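Local coordinates for protein endonuclease V (Homo sapiens, PDB 6OZE) that probably cleaves inosine-containing RNA as a metal-ion-dependent endoribonuclease with an RNase H-like fold, at residues 121-126 with 150-155; 143-148 with 199-204; 73-78 with 97-102; 44-49 with 230-235; 62-67 with 216-221. The protein carries 4 engineered substitutions. All coordinates share one frame; numbering follows the deposited sequence. Where two conformers were deposited one is given.

In the fold
All five contacts belong to one RNase H-like domain. Contacts 2, 3, 4 and 5 reach its central mixed sheet. Contact 1 joins two loops beyond that sheet and touches contact 2, where G121 N lies 2.9 Å from S202 OG. Contact 2 also packs on contact 5 through T216. Contacts 3 and 4 have centres about 12 Å apart and touch through S74 and C234. Contact 4 holds D44 on the first strand, probably near the metal-dependent active site. Its centre is about 17 Å from that of contact 2 and about 19 Å from that of contact 5. Contact 5 carries F64, a ligand of a bound sodium ion.

Contact 1. Residues 121-126 with 150-155; sequences GVLHHR and LQVDGL
L123 and L150 join two loops near the surface of the RNase H-like domain. Segment 121-126 follows strand 115-118. Segment 150-155 follows strand 142-146 and includes a type I' beta turn from V152 to L155. The turn is closed by a hydrogen bond from L155 N to V152 O, and D153 and G154 at its middle both have positive phi.

The L150 side chain reaches across to three residues. Its CB lies 3.7 Å from L123 CD2. Beyond CG the chain forks. L150 CD1 turns to the backbone and lies 3.7 Å from L123 O, with H124 CA and H125 CE1 also in touch. L150 CD2 goes to the H125 ring and meets CE1 at 3.6 Å. The two side chains cross at about a right angle. An alanine here would keep CB against L123 but would probably open a gap beside H125 and leave its imidazole freer to turn.

L123 runs past L150 in the opposite direction. With CG anti to the backbone N (chi1 -162°), L123 extends toward segment 150-155. L123 CD2 comes to 3.4 Å from L150 O, and the same methyl also touches V152 CG2 and L155 CD1. L123 and L155 also touch L177 of strand 174-178 and L185 of strand 184-189.

V152 uses both branches. Its CG2 rests on H124 O at 3.6 Å. Its CG1 makes a CH-pi contact over one face of H125, 4.2 Å from the ring centroid and 13° off the ring normal.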
# COMPACT_ATOMS: atom_id res chain seq x y z
N GLY A 121 -1.02 -4.26 4.39
CA GLY A 121 -2.07 -5.22 4.12
C GLY A 121 -2.33 -6.10 5.31
O GLY A 121 -2.84 -5.65 6.34
N VAL A 122 -1.98 -7.38 5.19
CA VAL A 122 -2.24 -8.30 6.29
C VAL A 122 -1.29 -8.10 7.46
O VAL A 122 -1.57 -8.57 8.57
CB VAL A 122 -2.32 -9.75 5.77
CG1 VAL A 122 -3.41 -9.85 4.70
CG2 VAL A 122 -1.00 -10.17 5.21
N LEU A 123 -0.18 -7.38 7.26
CA LEU A 123 0.71 -7.04 8.37
C LEU A 123 0.05 -5.85 9.07
O LEU A 123 0.30 -4.69 8.73
CB LEU A 123 2.10 -6.68 7.86
CG LEU A 123 3.31 -6.67 8.80
CD1 LEU A 123 4.59 -6.38 8.01
CD2 LEU A 123 3.17 -5.68 9.94
N HIS A 124 -0.78 -6.14 10.05
CA HIS A 124 -1.67 -5.13 10.62
C HIS A 124 -2.24 -5.67 11.92
O HIS A 124 -2.29 -6.88 12.14
CB HIS A 124 -2.77 -4.80 9.61
CG HIS A 124 -3.76 -3.78 10.09
ND1 HIS A 124 -4.97 -4.12 10.62
CD2 HIS A 124 -3.71 -2.42 10.08
CE1 HIS A 124 -5.64 -3.02 10.94
NE2 HIS A 124 -4.89 -1.98 10.62
N HIS A 125 -2.71 -4.74 12.76
CA HIS A 125 -3.25 -5.09 14.08
C HIS A 125 -4.26 -6.22 13.99
O HIS A 125 -4.30 -7.10 14.86
CB HIS A 125 -3.94 -3.87 14.70
CG HIS A 125 -3.09 -2.64 14.75
ND1 HIS A 125 -2.64 -1.99 13.62
CD2 HIS A 125 -2.64 -1.91 15.80
CE1 HIS A 125 -1.93 -0.93 13.96
NE2 HIS A 125 -1.92 -0.86 15.28
N ARG A 126 -5.10 -6.21 12.95
CA ARG A 126 -6.18 -7.18 12.81
C ARG A 126 -6.04 -8.01 11.54
O ARG A 126 -7.02 -8.61 11.09
CB ARG A 126 -7.53 -6.45 12.85
CG ARG A 126 -8.70 -7.30 13.33
CD ARG A 126 -9.86 -6.42 13.80
NE ARG A 126 -9.66 -5.96 15.17
CZ ARG A 126 -9.09 -4.80 15.51
NH1 ARG A 126 -8.65 -3.97 14.57
NH2 ARG A 126 -8.96 -4.48 16.79
N LEU A 150 5.29 -2.17 11.41
CA LEU A 150 4.19 -2.20 12.37
C LEU A 150 4.41 -3.36 13.33
O LEU A 150 4.47 -4.52 12.90
CB LEU A 150 2.86 -2.39 11.62
CG LEU A 150 1.77 -1.32 11.71
CD1 LEU A 150 0.46 -1.87 11.14
CD2 LEU A 150 1.59 -0.83 13.13
N GLN A 151 4.51 -3.07 14.62
CA GLN A 151 4.90 -4.09 15.60
C GLN A 151 3.66 -4.82 16.12
O GLN A 151 3.17 -4.57 17.22
CB GLN A 151 5.74 -3.48 16.71
CG GLN A 151 7.12 -3.01 16.23
CD GLN A 151 7.99 -2.48 17.36
OE1 GLN A 151 9.22 -2.48 17.26
NE2 GLN A 151 7.36 -2.02 18.43
N VAL A 152 3.16 -5.75 15.31
CA VAL A 152 1.96 -6.53 15.61
C VAL A 152 2.27 -8.02 15.53
O VAL A 152 3.23 -8.44 14.88
CB VAL A 152 0.79 -6.17 14.67
CG1 VAL A 152 0.38 -4.72 14.86
CG2 VAL A 152 1.16 -6.45 13.23
N ASP A 153 1.43 -8.81 16.20
CA ASP A 153 1.58 -10.27 16.26
C ASP A 153 3.00 -10.67 16.66
O ASP A 153 3.62 -11.56 16.07
CB ASP A 153 1.15 -10.95 14.95
CG ASP A 153 1.05 -12.47 15.08
OD1 ASP A 153 1.04 -12.98 16.22
OD2 ASP A 153 0.97 -13.16 14.03
N GLY A 154 3.53 -9.99 17.68
CA GLY A 154 4.85 -10.31 18.18
C GLY A 154 6.01 -9.83 17.34
O GLY A 154 7.16 -10.12 17.68
N LEU A 155 5.75 -9.11 16.24
CA LEU A 155 6.84 -8.51 15.48
C LEU A 155 7.41 -7.32 16.24
O LEU A 155 6.68 -6.54 16.84
CB LEU A 155 6.34 -8.04 14.12
CG LEU A 155 6.19 -9.08 13.01
CD1 LEU A 155 5.55 -8.43 11.80
CD2 LEU A 155 7.55 -9.65 12.65

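Contact 2. Residues 143-148 with 199-204; sequences VGVAKK and LYISVG
G144 and A146 pair with S202 and Y200 as hydrogen-bonded pairs of two antiparallel strands, whose directions differ by 154°. Four backbone bonds join them. Y200 N to A146 O is nearly straight, at 2.7 Å and 174°. V145 and I201 form the non-hydrogen-bonded pair between. I201 CA also approaches G144 O in a CA-H...O contact of 3.3 Å.

V145 and I201 lie side by side and point the same way, with V145 CG1 4.0 Å from I201 CD1. V143 CG1 meets I201 CG2 at 3.8 Å. The other face carries A146, Y200 and S202. G144 has no side chain, and a CB there would come tight against S202 OG, which bonds G121 N. The Y200 ring lies beside the chain after A146, its CD2 3.4 Å from K148 C. A146 O and K147 C lie at the ring edge. Y200 OH is bonded to H161, and K147 NZ forms a salt bridge with D118.

Both strands are central in the sheet. Strand 142-146 has strand 115-118 on its other side, and strand 199-205 has strand 184-189. Helix 209-218 covers the face with V143 and I201, through A212, V213 and T216.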
# COMPACT_ATOMS: atom_id res chain seq x y z
N VAL A 143 -1.00 -4.49 -3.07
CA VAL A 143 0.19 -4.77 -2.27
C VAL A 143 0.35 -3.64 -1.25
O VAL A 143 0.30 -2.46 -1.62
CB VAL A 143 1.43 -4.82 -3.16
CG1 VAL A 143 2.70 -5.02 -2.32
CG2 VAL A 143 1.27 -5.93 -4.19
N GLY A 144 0.56 -4.01 0.01
CA GLY A 144 0.90 -3.03 1.02
C GLY A 144 2.39 -2.76 1.03
O GLY A 144 3.20 -3.69 1.17
N VAL A 145 2.78 -1.50 0.84
CA VAL A 145 4.18 -1.07 0.87
C VAL A 145 4.31 -0.09 2.02
O VAL A 145 3.84 1.05 1.92
CB VAL A 145 4.60 -0.41 -0.46
CG1 VAL A 145 6.06 0.03 -0.40
CG2 VAL A 145 4.32 -1.34 -1.63
N ALA A 146 4.94 -0.52 3.10
CA ALA A 146 5.10 0.31 4.28
C ALA A 146 6.55 0.71 4.45
O ALA A 146 7.48 -0.06 4.16
CB ALA A 146 4.58 -0.40 5.54
N LYS A 147 6.75 1.93 4.92
CA LYS A 147 8.08 2.48 5.14
C LYS A 147 8.60 2.22 6.55
O LYS A 147 9.80 2.42 6.79
CB LYS A 147 8.07 3.99 4.82
CG LYS A 147 7.72 4.27 3.36
CD LYS A 147 7.09 5.64 3.13
CE LYS A 147 6.61 5.78 1.69
NZ LYS A 147 5.82 7.02 1.45
N LYS A 148 7.75 1.76 7.46
CA LYS A 148 8.18 1.40 8.81
C LYS A 148 7.47 0.13 9.25
O LYS A 148 6.39 -0.22 8.75
CB LYS A 148 7.94 2.53 9.82
CG LYS A 148 6.50 2.96 9.96
CD LYS A 148 6.36 4.04 11.04
CE LYS A 148 5.03 4.77 10.95
NZ LYS A 148 3.86 3.85 11.09
N LEU A 199 11.92 -1.64 2.90
CA LEU A 199 10.48 -1.48 2.89
C LEU A 199 9.84 -2.71 3.51
O LEU A 199 10.41 -3.80 3.51
CB LEU A 199 9.98 -1.36 1.46
CG LEU A 199 10.70 -0.41 0.52
CD1 LEU A 199 10.12 -0.56 -0.88
CD2 LEU A 199 10.53 1.02 1.00
N TYR A 200 8.63 -2.54 4.04
CA TYR A 200 7.91 -3.66 4.65
C TYR A 200 6.71 -3.97 3.77
O TYR A 200 5.77 -3.15 3.66
CB TYR A 200 7.54 -3.34 6.09
CG TYR A 200 8.78 -3.10 6.91
CD1 TYR A 200 9.49 -4.17 7.45
CD2 TYR A 200 9.29 -1.83 7.08
CE1 TYR A 200 10.64 -3.97 8.17
CE2 TYR A 200 10.45 -1.62 7.80
CZ TYR A 200 11.12 -2.69 8.34
OH TYR A 200 12.28 -2.50 9.06
N ILE A 201 6.74 -5.13 3.13
CA ILE A 201 5.78 -5.50 2.09
C ILE A 201 4.83 -6.54 2.66
O ILE A 201 5.26 -7.50 3.31
CB ILE A 201 6.52 -6.09 0.87
CG1 ILE A 201 7.65 -5.15 0.40
CG2 ILE A 201 5.51 -6.42 -0.24
CD1 ILE A 201 7.20 -3.74 0.13
N SER A 202 3.53 -6.37 2.39
CA SER A 202 2.59 -7.41 2.78
C SER A 202 1.48 -7.50 1.74
O SER A 202 1.26 -6.57 0.96
CB SER A 202 2.05 -7.18 4.19
OG SER A 202 1.36 -5.94 4.26
N VAL A 203 0.82 -8.66 1.71
CA VAL A 203 -0.27 -8.87 0.77
C VAL A 203 -1.45 -7.99 1.16
O VAL A 203 -1.86 -7.97 2.33
CB VAL A 203 -0.70 -10.34 0.78
CG1 VAL A 203 -1.99 -10.52 -0.02
CG2 VAL A 203 0.41 -11.23 0.22
N GLY A 204 -2.00 -7.29 0.18
CA GLY A 204 -3.30 -6.68 0.37
C GLY A 204 -4.40 -7.63 -0.05
O GLY A 204 -5.20 -8.08 0.77

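Contact 3. Residues 73-78 with 97-102; sequences ESRMVS and LELVQQ
R75 lies over L99 and reaches Q102, tying strand 69-78 to helix 89-106. The strand is the outermost of the sheet at this end, and the helix packs on one of its faces.

The R75 chain is bent at chi2 and chi3. L99 CD2 sits over the centre of one guanidinium face, 3.9 Å from R75 CZ. The same methyl also touches R75 CG. The two side chains slide past each other in opposite directions.

Q102 meets R75 tip to tip. Its chain is extended beyond CG, and OE1 lies at the guanidinium edge. Q102 OE1 accepts two weak bonds, from R75 NH2 at 2.7 Å and from R75 NH1 at 2.9 Å. The amide and guanidinium planes are 46° apart. E73 crosses at about a right angle to Q102, with its CG 3.6 Å from Q102 OE1. E73 CG also touches L99 CD2.

R75 NH1 has a second partner, E73 OE2, in a salt bridge of 2.8 Å. The guanidinium is therefore held by a carboxylate of its own strand and an amide oxygen of the helix, with a methyl against one face. Its charge is probably offset mainly by E73, while the neutral amide makes the polar link to the helix.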
# COMPACT_ATOMS: atom_id res chain seq x y z
N GLU A 73 -4.47 11.70 -10.58
CA GLU A 73 -5.56 12.52 -10.06
C GLU A 73 -5.34 12.71 -8.57
O GLU A 73 -5.05 11.75 -7.85
CB GLU A 73 -6.91 11.86 -10.33
CG GLU A 73 -8.12 12.69 -9.83
CD GLU A 73 -8.32 14.00 -10.58
OE1 GLU A 73 -7.83 14.14 -11.72
OE2 GLU A 73 -9.00 14.90 -10.02
N SER A 74 -5.49 13.96 -8.11
CA SER A 74 -5.34 14.29 -6.69
C SER A 74 -6.54 15.12 -6.28
O SER A 74 -7.03 15.93 -7.07
CB SER A 74 -4.10 15.15 -6.45
OG SER A 74 -2.92 14.42 -6.76
N ARG A 75 -7.03 14.90 -5.06
CA ARG A 75 -8.17 15.67 -4.57
C ARG A 75 -7.97 15.98 -3.10
O ARG A 75 -7.62 15.09 -2.31
CB ARG A 75 -9.47 14.88 -4.76
CG ARG A 75 -9.84 14.67 -6.20
CD ARG A 75 -11.27 15.08 -6.45
NE ARG A 75 -12.09 13.91 -6.75
CZ ARG A 75 -12.14 13.33 -7.95
NH1 ARG A 75 -11.41 13.82 -8.95
NH2 ARG A 75 -12.91 12.27 -8.14
N MET A 76 -8.22 17.23 -2.71
CA MET A 76 -8.28 17.57 -1.30
C MET A 76 -9.56 17.00 -0.70
O MET A 76 -10.64 17.08 -1.30
CB MET A 76 -8.29 19.08 -1.08
CG MET A 76 -7.10 19.86 -1.62
SD MET A 76 -5.51 19.32 -0.93
CE MET A 76 -5.74 19.78 0.79
N VAL A 77 -9.43 16.42 0.50
CA VAL A 77 -10.53 15.74 1.17
C VAL A 77 -10.46 16.05 2.66
O VAL A 77 -9.43 16.47 3.18
CB VAL A 77 -10.47 14.21 0.95
CG1 VAL A 77 -10.58 13.87 -0.54
CG2 VAL A 77 -9.19 13.63 1.53
N SER A 78 -11.58 15.83 3.35
CA SER A 78 -11.65 16.00 4.80
C SER A 78 -11.90 14.64 5.43
O SER A 78 -12.95 14.03 5.20
CB SER A 78 -12.78 16.96 5.17
OG SER A 78 -12.51 18.27 4.71
N LEU A 97 -11.13 4.77 -2.86
CA LEU A 97 -12.08 4.02 -3.66
C LEU A 97 -12.79 4.92 -4.67
O LEU A 97 -13.01 4.52 -5.82
CB LEU A 97 -13.08 3.30 -2.75
CG LEU A 97 -13.80 2.10 -3.35
CD1 LEU A 97 -14.18 1.15 -2.26
CD2 LEU A 97 -15.04 2.56 -4.07
N GLU A 98 -13.14 6.15 -4.27
CA GLU A 98 -13.79 7.09 -5.18
C GLU A 98 -12.88 7.46 -6.35
O GLU A 98 -13.36 7.64 -7.48
CB GLU A 98 -14.19 8.35 -4.41
CG GLU A 98 -15.06 9.30 -5.20
CD GLU A 98 -16.46 8.77 -5.42
OE1 GLU A 98 -16.88 7.86 -4.67
OE2 GLU A 98 -17.14 9.27 -6.33
N LEU A 99 -11.58 7.62 -6.09
CA LEU A 99 -10.67 7.92 -7.19
C LEU A 99 -10.58 6.76 -8.17
O LEU A 99 -10.55 6.97 -9.39
CB LEU A 99 -9.27 8.25 -6.66
CG LEU A 99 -9.16 9.55 -5.86
CD1 LEU A 99 -7.75 9.66 -5.24
CD2 LEU A 99 -9.46 10.74 -6.75
N VAL A 100 -10.53 5.53 -7.66
CA VAL A 100 -10.47 4.37 -8.55
C VAL A 100 -11.73 4.26 -9.39
O VAL A 100 -11.68 4.01 -10.60
CB VAL A 100 -10.20 3.09 -7.73
CG1 VAL A 100 -10.27 1.86 -8.64
CG2 VAL A 100 -8.85 3.18 -7.05
N GLN A 101 -12.90 4.49 -8.77
CA GLN A 101 -14.14 4.41 -9.52
C GLN A 101 -14.24 5.50 -10.58
O GLN A 101 -14.69 5.25 -11.70
CB GLN A 101 -15.35 4.42 -8.59
CG GLN A 101 -16.66 4.12 -9.32
CD GLN A 101 -16.67 2.73 -9.94
OE1 GLN A 101 -16.01 1.81 -9.45
NE2 GLN A 101 -17.40 2.57 -11.04
N GLN A 102 -13.81 6.73 -10.24
CA GLN A 102 -13.77 7.78 -11.25
C GLN A 102 -12.94 7.35 -12.45
O GLN A 102 -13.36 7.54 -13.61
CB GLN A 102 -13.19 9.07 -10.65
CG GLN A 102 -12.89 10.12 -11.71
CD GLN A 102 -12.02 11.26 -11.21
OE1 GLN A 102 -11.40 11.17 -10.15
NE2 GLN A 102 -11.97 12.34 -11.98

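Contact 4. Residues 44-49 with 230-235; sequences DVSFVA and QADICS. Unlike the reference sequence in segment 44-49: A49 (reference Lys).
D44 packs against A231, D232 and S235 where the first strand of the RNase H-like sheet, 39-47, meets the C-terminal helix 226-242. The segment axes diverge by 37° and approach to 7.8 Å. An aspartate on the first strand, as D44 is, is consistent with the acidic active site of RNase H-like nucleases. The sodium ions of this structure are bound elsewhere.

A231 comes first along the helix. Its CB lies 3.8 Å from D44 CB, so the start of the aspartate side chain is packed on the helix. A231 O touches D44 CB as well, while accepting the helical bond from S235 N.

D232 follows, and its side chain crosses that of D44 obliquely. Its OD1 lies 3.8 Å from D44 OD1, with the two carboxylate planes 87° apart. These are like charges close together, and they would probably repel each other if both are ionised. D232 OD2 forms a salt bridge with R236, which would offset its charge.

S235, one turn after A231, has its CB 3.9 Å from S46 OG. Its own OG is hydrogen-bonded to S58 of strand 54-63. An alanine in place of D44 would probably leave the hydroxyls of S46 and S235 without their shared acceptor.

Two hydroxyls thus grip one oxygen. S46 OG bonds the syn lone pair of D44 OD2 at 2.6 Å, and S235 OG bonds the anti lone pair of D44 OD2 at 2.7 Å.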
# COMPACT_ATOMS: atom_id res chain seq x y z
N ASP A 44 -1.99 7.29 -2.47
CA ASP A 44 -1.45 7.99 -1.32
C ASP A 44 -2.56 8.81 -0.69
O ASP A 44 -3.40 9.36 -1.41
CB ASP A 44 -0.38 9.00 -1.73
CG ASP A 44 0.07 9.87 -0.55
OD1 ASP A 44 0.74 9.36 0.37
OD2 ASP A 44 -0.30 11.06 -0.52
N VAL A 45 -2.53 8.89 0.63
CA VAL A 45 -3.23 9.93 1.37
C VAL A 45 -2.20 10.63 2.25
O VAL A 45 -1.44 9.97 2.97
CB VAL A 45 -4.37 9.37 2.24
CG1 VAL A 45 -5.04 10.51 3.03
CG2 VAL A 45 -5.38 8.69 1.36
N SER A 46 -2.18 11.96 2.18
CA SER A 46 -1.23 12.76 2.95
C SER A 46 -1.98 13.88 3.65
O SER A 46 -2.71 14.63 3.00
CB SER A 46 -0.19 13.40 2.02
OG SER A 46 0.66 12.39 1.49
N PHE A 47 -1.76 14.01 4.95
CA PHE A 47 -2.39 15.08 5.71
C PHE A 47 -1.69 16.41 5.47
O PHE A 47 -0.47 16.48 5.26
CB PHE A 47 -2.37 14.77 7.20
CG PHE A 47 -3.22 13.62 7.57
CD1 PHE A 47 -2.71 12.33 7.53
CD2 PHE A 47 -4.54 13.81 7.92
CE1 PHE A 47 -3.50 11.25 7.86
CE2 PHE A 47 -5.33 12.74 8.26
CZ PHE A 47 -4.81 11.46 8.22
N VAL A 48 -2.49 17.48 5.50
CA VAL A 48 -1.95 18.83 5.54
C VAL A 48 -1.22 19.03 6.85
O VAL A 48 -1.78 18.79 7.93
CB VAL A 48 -3.08 19.85 5.37
CG1 VAL A 48 -2.57 21.27 5.53
CG2 VAL A 48 -3.72 19.64 4.01
N ALA A 49 0.03 19.49 6.77
CA ALA A 49 0.86 19.71 7.96
C ALA A 49 0.11 20.55 8.98
O ALA A 49 -0.51 21.56 8.64
CB ALA A 49 2.16 20.40 7.56
N GLN A 230 5.35 8.48 -6.92
CA GLN A 230 4.64 9.47 -7.73
C GLN A 230 3.33 9.90 -7.08
O GLN A 230 2.95 11.06 -7.18
CB GLN A 230 4.43 8.95 -9.15
CG GLN A 230 5.73 8.79 -9.95
CD GLN A 230 6.42 10.10 -10.23
OE1 GLN A 230 5.77 11.15 -10.33
NE2 GLN A 230 7.74 10.07 -10.35
N ALA A 231 2.64 8.98 -6.39
CA ALA A 231 1.41 9.39 -5.72
C ALA A 231 1.72 10.32 -4.56
O ALA A 231 0.98 11.29 -4.33
CB ALA A 231 0.61 8.16 -5.28
N ASP A 232 2.83 10.07 -3.85
CA ASP A 232 3.23 10.96 -2.77
C ASP A 232 3.56 12.35 -3.30
O ASP A 232 3.13 13.36 -2.72
CB ASP A 232 4.43 10.38 -2.02
CG ASP A 232 4.83 11.22 -0.83
OD1 ASP A 232 4.10 11.22 0.18
OD2 ASP A 232 5.88 11.89 -0.91
N ILE A 233 4.31 12.42 -4.39
CA ILE A 233 4.65 13.70 -5.01
C ILE A 233 3.40 14.42 -5.46
O ILE A 233 3.24 15.63 -5.22
CB ILE A 233 5.64 13.49 -6.17
CG1 ILE A 233 7.00 13.02 -5.64
CG2 ILE A 233 5.80 14.78 -6.99
CD1 ILE A 233 7.93 12.48 -6.70
N CYS A 234 2.47 13.71 -6.11
CA CYS A 234 1.23 14.35 -6.55
C CYS A 234 0.47 14.96 -5.37
O CYS A 234 -0.06 16.08 -5.47
CB CYS A 234 0.34 13.32 -7.25
SG CYS A 234 0.82 13.01 -8.96
N SER A 235 0.39 14.25 -4.25
CA SER A 235 -0.35 14.79 -3.11
C SER A 235 0.34 16.03 -2.55
O SER A 235 -0.33 17.02 -2.22
CB SER A 235 -0.49 13.75 -2.00
OG SER A 235 -1.38 12.73 -2.36

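Contact 5. Residues 62-67 with 216-221. Engineered in segment 216-221: S217 (natural residue Cys), A218 (natural residue Cys), S220 (natural residue Cys). With NA (sodium ion), chain G.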
# COMPACT_ATOMS: atom_id res chain seq x y z
N LEU A 62 0.98 4.00 -13.70
CA LEU A 62 2.22 4.00 -14.46
C LEU A 62 2.25 2.83 -15.43
O LEU A 62 1.70 1.75 -15.16
CB LEU A 62 3.45 3.88 -13.53
CG LEU A 62 3.91 5.12 -12.77
CD1 LEU A 62 2.86 5.67 -11.81
CD2 LEU A 62 5.20 4.79 -12.01
N SER A 63 2.88 3.04 -16.57
CA SER A 63 3.13 1.93 -17.47
C SER A 63 4.14 0.99 -16.84
O SER A 63 4.93 1.37 -15.97
CB SER A 63 3.67 2.47 -18.79
OG SER A 63 4.86 3.22 -18.59
N PHE A 64 4.09 -0.27 -17.25
CA PHE A 64 5.04 -1.25 -16.76
C PHE A 64 5.57 -2.04 -17.95
O PHE A 64 4.78 -2.49 -18.79
CB PHE A 64 4.36 -2.23 -15.79
CG PHE A 64 5.32 -3.20 -15.16
CD1 PHE A 64 5.60 -4.41 -15.77
CD2 PHE A 64 5.96 -2.87 -13.99
CE1 PHE A 64 6.51 -5.29 -15.20
CE2 PHE A 64 6.88 -3.76 -13.41
CZ PHE A 64 7.14 -4.97 -14.03
N PRO A 65 6.89 -2.27 -18.03
CA PRO A 65 7.91 -1.96 -17.02
C PRO A 65 8.55 -0.57 -17.12
O PRO A 65 9.49 -0.28 -16.37
CB PRO A 65 8.98 -3.02 -17.31
CG PRO A 65 8.89 -3.21 -18.77
CD PRO A 65 7.43 -3.13 -19.10
N GLU A 66 8.06 0.28 -18.02
CA GLU A 66 8.71 1.57 -18.24
C GLU A 66 8.57 2.52 -17.05
O GLU A 66 9.39 3.42 -16.89
CB GLU A 66 8.15 2.24 -19.50
CG GLU A 66 8.42 1.47 -20.78
CD GLU A 66 7.34 0.45 -21.12
OE1 GLU A 66 6.41 0.25 -20.30
OE2 GLU A 66 7.43 -0.15 -22.22
N LEU A 67 7.51 2.36 -16.25
CA LEU A 67 7.27 3.19 -15.07
C LEU A 67 7.09 4.67 -15.42
O LEU A 67 7.60 5.56 -14.73
CB LEU A 67 8.33 2.98 -13.98
CG LEU A 67 8.47 1.53 -13.50
CD1 LEU A 67 9.65 1.44 -12.52
CD2 LEU A 67 7.17 1.05 -12.85
N THR A 216 7.27 -5.26 -6.20
CA THR A 216 7.76 -4.03 -5.58
C THR A 216 9.20 -3.75 -5.98
O THR A 216 9.56 -2.60 -6.28
CB THR A 216 7.62 -4.15 -4.06
OG1 THR A 216 6.24 -4.39 -3.74
CG2 THR A 216 8.03 -2.85 -3.38
N SER A 217 10.05 -4.78 -5.97
CA SER A 217 11.42 -4.60 -6.44
C SER A 217 11.45 -4.11 -7.89
O SER A 217 12.20 -3.19 -8.22
CB SER A 217 12.22 -5.90 -6.29
OG SER A 217 13.61 -5.64 -6.42
N ALA A 218 10.62 -4.71 -8.75
CA ALA A 218 10.62 -4.35 -10.16
C ALA A 218 10.17 -2.91 -10.38
O ALA A 218 10.57 -2.27 -11.36
CB ALA A 218 9.71 -5.31 -10.93
N CYS A 219 9.37 -2.38 -9.46
CA CYS A 219 8.85 -1.03 -9.57
C CYS A 219 9.73 0.01 -8.90
O CYS A 219 9.37 1.19 -8.91
CB CYS A 219 7.43 -0.94 -8.98
SG CYS A 219 6.22 -1.78 -9.98
N SER A 220 10.89 -0.37 -8.36
CA SER A 220 11.73 0.53 -7.58
C SER A 220 12.87 1.05 -8.44
O SER A 220 13.79 0.31 -8.79
CB SER A 220 12.25 -0.17 -6.32
OG SER A 220 11.17 -0.47 -5.45
N ARG A 221 12.81 2.33 -8.78
CA ARG A 221 13.90 3.05 -9.41
C ARG A 221 14.75 3.76 -8.36
O ARG A 221 15.98 3.80 -8.46
CB ARG A 221 13.30 4.07 -10.39
CG ARG A 221 14.29 4.99 -11.09
CD ARG A 221 13.56 5.86 -12.10
NE ARG A 221 13.07 5.08 -13.23
CZ ARG A 221 12.06 5.44 -14.02
NH1 ARG A 221 11.41 6.57 -13.79
NH2 ARG A 221 11.68 4.65 -15.02
NA NA G . 4.32 -4.99 -19.72
O HOH W 1 10.80 -1.71 -14.24
O HOH W 2 5.54 -4.18 -21.83
O HOH W 3 5.58 -6.74 -18.42
O HOH W 4 3.92 -7.55 -20.77
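F64 and L67 meet A218 and C219 of segment 216-221 from the turn after strand 54-63. L67 points toward them, and F64 reaches them with its ring. The F64 ring presents its edge to A218. Its CZ lies 4.0 Å from the CB of A218, an engineered residue, which sits near the ring plane. C219 SG approaches the same ring obliquely in a sulfur-aromatic contact, 5.2 Å from the centroid and 74° off the ring normal. P65 CB lies over one face of the ring, offset toward the rim, and the peptide bond before P65 is cis.

L67 meets C219 with both methyls. Its CD1 rests on C219 O at 3.6 Å, while its CD2 touches C219 SG. The sulfur thus lies against both an aromatic and an aliphatic side chain. R221 closes the other end. Its chain bends at chi3 (-69°), and R221 NH2 gives a weak bond to E66 O of 3.2 Å. That oxygen lies near the guanidinium plane. Water 1 adds a bridge, donating to both P65 O and A218 O.

F64 O also binds the sodium ion at 2.7 Å. L37 O, Q38 OE1 and three waters are the other ligands.

Strand 54-63 lies beside strand 39-47, where L62 pairs with V40 through the backbone. Just beyond, F64 is bonded to Q38. Helix 226-242 borders the contact through E226 on L67 and P227 on C219. T216 packs onto strand 199-205.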